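Local coordinates for protein ectonucleotide pyrophosphatase/phosphodiesterase family member 5 (Mus musculus, PDB 5VEO) that probably cleaves phosphodiester bonds of a restricted set of nucleotide substrates as a zinc-dependent ectoenzyme of the alkaline phosphatase superfamily, and is captured here in an inactive form with AMP, at residues S20-R25 with E175-G180; G226-S231 with L331-P336; I258-G263 with V299-A304. The protein carries 1 engineered substitution. All blocks are in the same frame, centred on the assembly; numbering follows the deposited sequence. Where two conformers were deposited one is given.

How the contacts relate
Contacts 1 and 2 lie side by side at the zinc site, their centres 11 Å apart, and they touch directly. Arg25 of contact 1 reaches along 226-231, where its NH1 lies 2.9 Å from Met227 O, a probable hydrogen bond, and Met227 CE packs 3.4 Å from Asp177 OD1, a zinc ligand. Contact 1 supplies one aspartate to each of the three zinc ions, two of which bind the AMP phosphate, while contact 2 backs the chain that follows the ligands Asp224 and His225. Contact 3 stands apart in a separate small sheet, its centre 31 Å from that of contact 1 and 26 Å from that of contact 2, although 258-263 and 299-304 both fall between 226-231 and 331-336 in sequence.

Contact 1. Residues S20-R25 with E175-G180; sequences SFDGFR and EPDDTG. With ZN (zinc ion), chain E; ZN (zinc ion), chain D; ZN (zinc ion), chain F; AMP (adenosine monophosphate), chain Q.
From its CB, 3.8 Å from Asp177 CB, the side chain of Asp22 runs with CG anti to the backbone N (chi1 -163°) and delivers OD1 to a zinc ion at 1.9 Å. The same OD1 lies 3.0 Å from AMP O3P. The other oxygen, OD2, is hydrogen-bonded to Tyr172 OH, which probably fixes the rotation of the carboxylate. Asp177 also has CG anti to its backbone N and grips the second zinc with both oxygens, OD1 the nearer at 2.1 Å. Asp22 OD1 and Asp177 OD1 are only 3.3 Å apart, a closeness of like charges that the two cations probably offset. AMP O3P and O2P bind one zinc each, so the phosphate spans the pair; Asp224 and His225 complete one site, His181 and His325 the other. The backbones meet where Asp22 O accepts a weak, bent bond from Asp177 N (2.8 Å, 128°), at the start of helix 177-183. Gly23, in the type II turn from Phe21 to Phe24, brings its CA close against Asp177 CB. Behind it the cis-proline Pro176 crosses Phe24 at about a right angle, its CD 3.7 Å from Phe24 CD2. Asp178, CG anti to its carbonyl carbon, puts OD1 2.6 Å from the third zinc, which Glu145 and AMP O3' also bind. Strand end and helix start contribute two aspartates to the two-zinc centre typical of the alkaline phosphatase superfamily.

Contact 2. Residues G226-S231 with L331-P336; sequences GMTQCS and LAEMHP
This is a buried, mainly polar contact of a loop and the start of a short strand against a 3-10 turn: the chain leading from zinc ligands Asp224 and His225 into strand 228-229 lies on 332-334, shortly before strand 338-341 of the central sheet. Met334 O takes a weak bond from Gly226 N (2.9 Å). Glu333 O accepts a hydrogen bond from Met227 N (3.0 Å), the donor standing above the carbonyl plane, and Gly226 CA approaches the same Glu333 O closely in a CH...O contact of 3.2 Å. The side chain of Glu333, extended beyond CG, crosses Thr228 at about a right angle. In the Thr228 conformer given, OG1, anti to its backbone N (chi1 -161°), donates a very short bond of 2.3 Å to Glu333 OE1, nearly along the C-O axis. Water 5 donates to the same oxygen while accepting from Gln229 N. Glu308 OE2 lies close to OE1 and may raise its proton affinity, while Arg25 NH1 makes only a long, weak ion pair with it. Met334, bent at chi2 and chi3, folds its CE back to 3.8 Å from Thr228 N. Thr228 also pairs through its backbone with Asn324 of strand 323-324, just before the zinc ligand His325. Met227 touches the zinc ligands Asp177 and His181, so the arrangement is consistent with a second shell of the dinuclear zinc site.

Contact 3. Residues I258-G263 with V299-A304; sequences ILPKEG and VQPIVA
Ile258 and Ile302, the two residues most buried here, face each other as a hydrogen-bonded antiparallel pair. Ile258 N gives a straight bond to Ile302 O (2.9 Å, 165°), nearly along the C=O axis, while the return bond from Ile302 N to Ile258 O is weak at 3.3 Å. Both side chains point to the same face of the sheet, Ile258 CB 4.1 Å from Ile302 CB, and each holds CG1 anti to its carbonyl carbon. Ile258 CD1 lies 4.5 Å from Ala304 CB, whereas Ile302 CD1 runs the other way to Pro260 CG at 3.8 Å. Helix 265-272 packs on this face, Leu272 touching Ile258 and Phe265 with Val268 touching Ile302. Leu259, third in buried area, has CG anti to its backbone N (chi1 177°) and brings CD1 to 3.8 Å from Pro301 CD; OE1 of Gln300 lies against Leu259 CB at 3.6 Å. The two short strands run antiparallel but twisted, 141° between their directions, and the pairing continues through Ala304 with Ala256. Main-chain bonds thus set the register of these central strands in the four-stranded sheet, and mostly apolar packing supplies the rest, with the Gln300 amide at its edge.

Contact 1. Residues S20-R25 with E175-G180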
# COMPACT_ATOMS: atom_id res chain seq x y z
N SER A 20 1.96 8.10 -4.24
CA SER A 20 1.29 7.50 -3.08
C SER A 20 1.54 8.38 -1.87
O SER A 20 2.69 8.56 -1.45
CB SER A 20 1.77 6.08 -2.79
OG SER A 20 1.17 5.62 -1.61
N PHE A 21 0.47 8.97 -1.35
CA PHE A 21 0.47 9.59 -0.03
C PHE A 21 0.02 8.51 0.92
O PHE A 21 -1.16 8.14 0.93
CB PHE A 21 -0.44 10.80 0.05
CG PHE A 21 0.03 11.97 -0.74
CD1 PHE A 21 1.14 12.69 -0.32
CD2 PHE A 21 -0.64 12.38 -1.88
CE1 PHE A 21 1.58 13.76 -1.03
CE2 PHE A 21 -0.19 13.48 -2.60
CZ PHE A 21 0.91 14.17 -2.17
N ASP A 22 0.96 7.97 1.69
CA ASP A 22 0.67 6.78 2.47
C ASP A 22 -0.50 7.04 3.43
O ASP A 22 -0.53 8.05 4.14
CB ASP A 22 1.93 6.37 3.24
CG ASP A 22 1.85 4.94 3.74
OD1 ASP A 22 0.84 4.63 4.42
OD2 ASP A 22 2.76 4.13 3.44
N GLY A 23 -1.45 6.11 3.48
CA GLY A 23 -2.52 6.16 4.47
C GLY A 23 -3.56 7.23 4.24
O GLY A 23 -4.17 7.72 5.20
N PHE A 24 -3.79 7.59 2.98
CA PHE A 24 -4.74 8.66 2.66
C PHE A 24 -6.09 8.00 2.41
O PHE A 24 -6.41 7.54 1.30
CB PHE A 24 -4.26 9.48 1.46
CG PHE A 24 -4.90 10.84 1.37
CD1 PHE A 24 -6.27 10.97 1.10
CD2 PHE A 24 -4.16 11.99 1.59
CE1 PHE A 24 -6.85 12.24 1.02
CE2 PHE A 24 -4.75 13.25 1.50
CZ PHE A 24 -6.10 13.37 1.21
N ARG A 25 -6.87 7.90 3.47
CA ARG A 25 -8.21 7.34 3.41
C ARG A 25 -9.06 8.15 2.43
O ARG A 25 -8.97 9.38 2.37
CB ARG A 25 -8.82 7.36 4.82
CG ARG A 25 -10.05 6.51 4.99
CD ARG A 25 -10.41 6.41 6.45
NE ARG A 25 -11.28 7.48 6.85
CZ ARG A 25 -11.73 7.66 8.09
NH1 ARG A 25 -11.37 6.84 9.08
NH2 ARG A 25 -12.57 8.66 8.33
N GLU A 175 3.11 10.70 4.91
CA GLU A 175 1.87 11.26 5.46
C GLU A 175 0.73 11.13 4.45
O GLU A 175 0.96 11.22 3.23
CB GLU A 175 2.07 12.73 5.84
CG GLU A 175 2.98 12.95 7.03
CD GLU A 175 2.34 12.62 8.38
OE1 GLU A 175 1.39 11.82 8.46
OE2 GLU A 175 2.85 13.16 9.39
N PRO A 176 -0.51 10.98 4.96
CA PRO A 176 -0.95 11.15 6.35
C PRO A 176 -0.94 9.89 7.25
O PRO A 176 -1.48 9.92 8.35
CB PRO A 176 -2.37 11.67 6.16
CG PRO A 176 -2.85 10.96 4.96
CD PRO A 176 -1.66 10.91 4.04
N ASP A 177 -0.29 8.82 6.79
CA ASP A 177 -0.19 7.59 7.59
C ASP A 177 0.44 7.85 8.95
O ASP A 177 -0.07 7.40 9.99
CB ASP A 177 0.61 6.55 6.81
CG ASP A 177 0.73 5.24 7.56
OD1 ASP A 177 -0.25 4.46 7.55
OD2 ASP A 177 1.81 4.96 8.13
N ASP A 178 1.60 8.52 8.97
CA ASP A 178 2.35 8.68 10.22
C ASP A 178 1.52 9.37 11.29
O ASP A 178 1.40 8.88 12.42
CB ASP A 178 3.62 9.48 9.96
CG ASP A 178 4.79 8.63 9.51
OD1 ASP A 178 4.68 7.39 9.56
OD2 ASP A 178 5.82 9.22 9.12
N THR A 179 0.96 10.53 10.96
CA THR A 179 0.14 11.25 11.93
C THR A 179 -1.16 10.50 12.22
O THR A 179 -1.64 10.52 13.36
CB THR A 179 -0.11 12.67 11.41
OG1 THR A 179 1.14 13.38 11.39
CG2 THR A 179 -1.09 13.40 12.30
N GLY A 180 -1.76 9.87 11.21
CA GLY A 180 -2.95 9.07 11.45
C GLY A 180 -2.75 8.02 12.53
O GLY A 180 -3.62 7.81 13.38
ZN ZN E . 0.59 2.70 4.44
ZN ZN D . 0.60 2.81 8.59
ZN ZN F . 7.11 6.77 8.85
P AMP Q . 2.38 1.16 6.78
O1P AMP Q . 2.05 -0.29 6.56
O2P AMP Q . 2.09 1.60 8.22
O3P AMP Q . 1.70 2.09 5.78
O5' AMP Q . 3.95 1.36 6.55
C5' AMP Q . 4.44 2.66 6.18
C4' AMP Q . 5.79 2.99 6.77
O4' AMP Q . 6.78 2.27 6.05
C3' AMP Q . 6.17 4.46 6.61
O3' AMP Q . 6.09 5.13 7.85
C2' AMP Q . 7.61 4.45 6.11
O2' AMP Q . 8.51 5.23 6.85
C1' AMP Q . 7.99 2.98 6.17
N9 AMP Q . 8.86 2.57 5.09
C8 AMP Q . 8.59 2.56 3.77
N7 AMP Q . 9.67 2.09 3.09
C5 AMP Q . 10.61 1.80 4.02
C6 AMP Q . 11.99 1.25 4.02
N6 AMP Q . 12.57 0.92 2.86
N1 AMP Q . 12.62 1.10 5.20
C2 AMP Q . 12.06 1.41 6.38
N3 AMP Q . 10.81 1.90 6.47
C4 AMP Q . 10.08 2.12 5.33
O HOH W 1 -3.97 8.33 7.91
O HOH W 2 7.94 5.32 10.51
O HOH W 3 9.01 6.93 10.42
O HOH W 4 7.75 8.71 10.07

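Contact 2. Residues G226-S231 with L331-P336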
# COMPACT_ATOMS: atom_id res chain seq x y z
N GLY A 226 -6.44 3.15 4.02
CA GLY A 226 -6.96 4.18 4.89
C GLY A 226 -6.49 4.02 6.32
O GLY A 226 -5.32 3.70 6.59
N MET A 227 -7.40 4.26 7.26
CA MET A 227 -7.03 4.29 8.67
C MET A 227 -8.31 4.23 9.50
O MET A 227 -9.33 4.79 9.10
CB MET A 227 -6.24 5.57 9.00
CG MET A 227 -5.57 5.63 10.37
SD MET A 227 -4.09 4.58 10.53
CE MET A 227 -2.97 5.38 9.42
N THR A 228 -8.26 3.55 10.63
CA THR A 228 -9.41 3.49 11.53
C THR A 228 -8.96 3.79 12.96
O THR A 228 -7.80 3.61 13.33
CB THR A 228 -10.18 2.15 11.43
OG1 THR A 228 -11.51 2.30 11.97
CG2 THR A 228 -9.56 1.08 12.23
N GLN A 229 -9.92 4.29 13.73
CA GLN A 229 -9.67 4.70 15.11
C GLN A 229 -9.60 3.49 16.04
O GLN A 229 -10.51 2.65 16.07
CB GLN A 229 -10.76 5.65 15.58
CG GLN A 229 -10.46 6.34 16.89
CD GLN A 229 -9.51 7.53 16.75
OE1 GLN A 229 -9.31 8.06 15.67
NE2 GLN A 229 -8.94 7.96 17.86
N CYS A 230 -8.56 3.47 16.85
CA CYS A 230 -8.35 2.47 17.88
C CYS A 230 -8.52 3.08 19.26
O CYS A 230 -8.61 4.30 19.42
CB CYS A 230 -6.98 1.83 17.73
SG CYS A 230 -6.86 0.89 16.16
N SER A 231 -8.56 2.21 20.27
CA SER A 231 -8.87 2.62 21.63
C SER A 231 -8.27 1.63 22.62
O SER A 231 -8.35 0.43 22.40
CB SER A 231 -10.37 2.68 21.87
OG SER A 231 -10.64 2.97 23.25
N LEU A 331 -13.66 -3.23 4.22
CA LEU A 331 -14.06 -2.11 5.06
C LEU A 331 -13.77 -0.79 4.38
O LEU A 331 -12.64 -0.53 3.95
CB LEU A 331 -13.33 -2.18 6.39
CG LEU A 331 -13.67 -3.37 7.28
CD1 LEU A 331 -12.61 -3.52 8.34
CD2 LEU A 331 -15.03 -3.20 7.92
N ALA A 332 -14.77 0.09 4.37
CA ALA A 332 -14.61 1.39 3.72
C ALA A 332 -13.45 2.18 4.30
O ALA A 332 -12.73 2.87 3.55
CB ALA A 332 -15.91 2.19 3.83
N GLU A 333 -13.24 2.11 5.62
CA GLU A 333 -12.18 2.90 6.23
C GLU A 333 -10.79 2.46 5.78
O GLU A 333 -9.84 3.24 5.92
CB GLU A 333 -12.28 2.88 7.75
CG GLU A 333 -13.50 3.69 8.23
CD GLU A 333 -13.70 3.80 9.71
OE1 GLU A 333 -12.77 3.57 10.48
OE2 GLU A 333 -14.85 4.13 10.11
N MET A 334 -10.66 1.25 5.24
CA MET A 334 -9.37 0.79 4.72
C MET A 334 -9.11 1.23 3.29
O MET A 334 -7.99 1.03 2.79
CB MET A 334 -9.28 -0.73 4.81
CG MET A 334 -9.20 -1.25 6.23
SD MET A 334 -7.80 -0.61 7.16
CE MET A 334 -8.55 0.67 8.10
N HIS A 335 -10.09 1.89 2.63
CA HIS A 335 -9.95 2.18 1.21
C HIS A 335 -9.22 3.51 0.96
O HIS A 335 -9.48 4.51 1.64
CB HIS A 335 -11.32 2.22 0.54
CG HIS A 335 -11.99 0.89 0.53
ND1 HIS A 335 -13.32 0.71 0.24
CD2 HIS A 335 -11.50 -0.34 0.82
CE1 HIS A 335 -13.63 -0.57 0.34
NE2 HIS A 335 -12.54 -1.23 0.67
N PRO A 336 -8.31 3.52 -0.01
CA PRO A 336 -7.54 4.72 -0.33
C PRO A 336 -8.23 5.62 -1.34
O PRO A 336 -9.05 5.19 -2.14
CB PRO A 336 -6.29 4.13 -0.99
CG PRO A 336 -6.83 2.93 -1.72
CD PRO A 336 -7.90 2.36 -0.81
O HOH W 5 -12.47 4.98 12.56

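Contact 3. Residues I258-G263 with V299-A304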
# COMPACT_ATOMS: atom_id res chain seq x y z
N ILE A 258 0.61 -16.12 13.38
CA ILE A 258 1.03 -16.92 14.53
C ILE A 258 1.64 -18.23 14.03
O ILE A 258 1.01 -18.97 13.26
CB ILE A 258 -0.15 -17.18 15.47
CG1 ILE A 258 -0.56 -15.86 16.14
CG2 ILE A 258 0.20 -18.25 16.53
CD1 ILE A 258 -1.84 -15.92 16.91
N LEU A 259 2.86 -18.50 14.46
CA LEU A 259 3.55 -19.75 14.17
C LEU A 259 3.67 -20.53 15.47
O LEU A 259 4.58 -20.25 16.28
CB LEU A 259 4.93 -19.47 13.58
CG LEU A 259 5.81 -20.70 13.30
CD1 LEU A 259 5.12 -21.64 12.35
CD2 LEU A 259 7.13 -20.23 12.73
N PRO A 260 2.78 -21.48 15.74
CA PRO A 260 2.91 -22.29 16.95
C PRO A 260 4.22 -23.06 16.92
O PRO A 260 4.68 -23.47 15.85
CB PRO A 260 1.70 -23.23 16.90
CG PRO A 260 0.73 -22.55 16.01
CD PRO A 260 1.58 -21.86 14.97
N LYS A 261 4.82 -23.23 18.09
CA LYS A 261 5.95 -24.13 18.20
C LYS A 261 5.50 -25.55 17.87
O LYS A 261 4.31 -25.87 17.85
CB LYS A 261 6.54 -24.09 19.60
CG LYS A 261 6.95 -22.71 20.04
CD LYS A 261 8.40 -22.40 19.79
CE LYS A 261 8.71 -21.08 20.49
NZ LYS A 261 10.14 -20.86 20.82
N GLU A 262 6.48 -26.41 17.61
CA GLU A 262 6.17 -27.79 17.26
C GLU A 262 5.31 -28.45 18.33
O GLU A 262 5.61 -28.37 19.53
CB GLU A 262 7.46 -28.57 17.08
CG GLU A 262 7.19 -30.05 16.80
CD GLU A 262 8.40 -30.81 16.32
OE1 GLU A 262 9.51 -30.22 16.37
OE2 GLU A 262 8.23 -31.99 15.91
N GLY A 263 4.23 -29.10 17.90
CA GLY A 263 3.31 -29.74 18.82
C GLY A 263 2.26 -28.86 19.45
O GLY A 263 1.35 -29.38 20.11
N VAL A 299 2.20 -17.28 4.43
CA VAL A 299 1.03 -17.18 5.29
C VAL A 299 1.18 -18.21 6.40
O VAL A 299 1.36 -19.41 6.14
CB VAL A 299 -0.26 -17.38 4.49
CG1 VAL A 299 -1.48 -17.30 5.39
CG2 VAL A 299 -0.34 -16.36 3.37
N GLN A 300 1.17 -17.73 7.64
CA GLN A 300 1.48 -18.58 8.77
C GLN A 300 0.35 -19.56 9.07
O GLN A 300 -0.77 -19.39 8.58
CB GLN A 300 1.78 -17.72 10.00
CG GLN A 300 3.04 -16.86 9.85
CD GLN A 300 4.26 -17.69 9.52
OE1 GLN A 300 4.46 -18.76 10.10
NE2 GLN A 300 5.06 -17.22 8.57
N PRO A 301 0.62 -20.60 9.87
CA PRO A 301 -0.40 -21.65 10.07
C PRO A 301 -1.67 -21.16 10.73
O PRO A 301 -2.73 -21.76 10.52
CB PRO A 301 0.32 -22.67 10.97
CG PRO A 301 1.76 -22.48 10.68
CD PRO A 301 1.93 -21.00 10.42
N ILE A 302 -1.58 -20.12 11.56
CA ILE A 302 -2.74 -19.51 12.19
C ILE A 302 -2.68 -18.03 11.91
O ILE A 302 -1.62 -17.40 12.08
CB ILE A 302 -2.78 -19.77 13.71
CG1 ILE A 302 -2.98 -21.26 13.99
CG2 ILE A 302 -3.88 -18.96 14.38
CD1 ILE A 302 -2.91 -21.65 15.46
N VAL A 303 -3.80 -17.47 11.48
CA VAL A 303 -3.92 -16.04 11.22
C VAL A 303 -5.16 -15.57 11.96
O VAL A 303 -6.25 -16.08 11.71
CB VAL A 303 -4.02 -15.74 9.71
CG1 VAL A 303 -4.29 -14.25 9.47
CG2 VAL A 303 -2.75 -16.14 9.01
N ALA A 304 -4.97 -14.64 12.90
CA ALA A 304 -6.04 -14.18 13.77
C ALA A 304 -6.28 -12.71 13.45
O ALA A 304 -5.38 -11.88 13.59
CB ALA A 304 -5.68 -14.37 15.24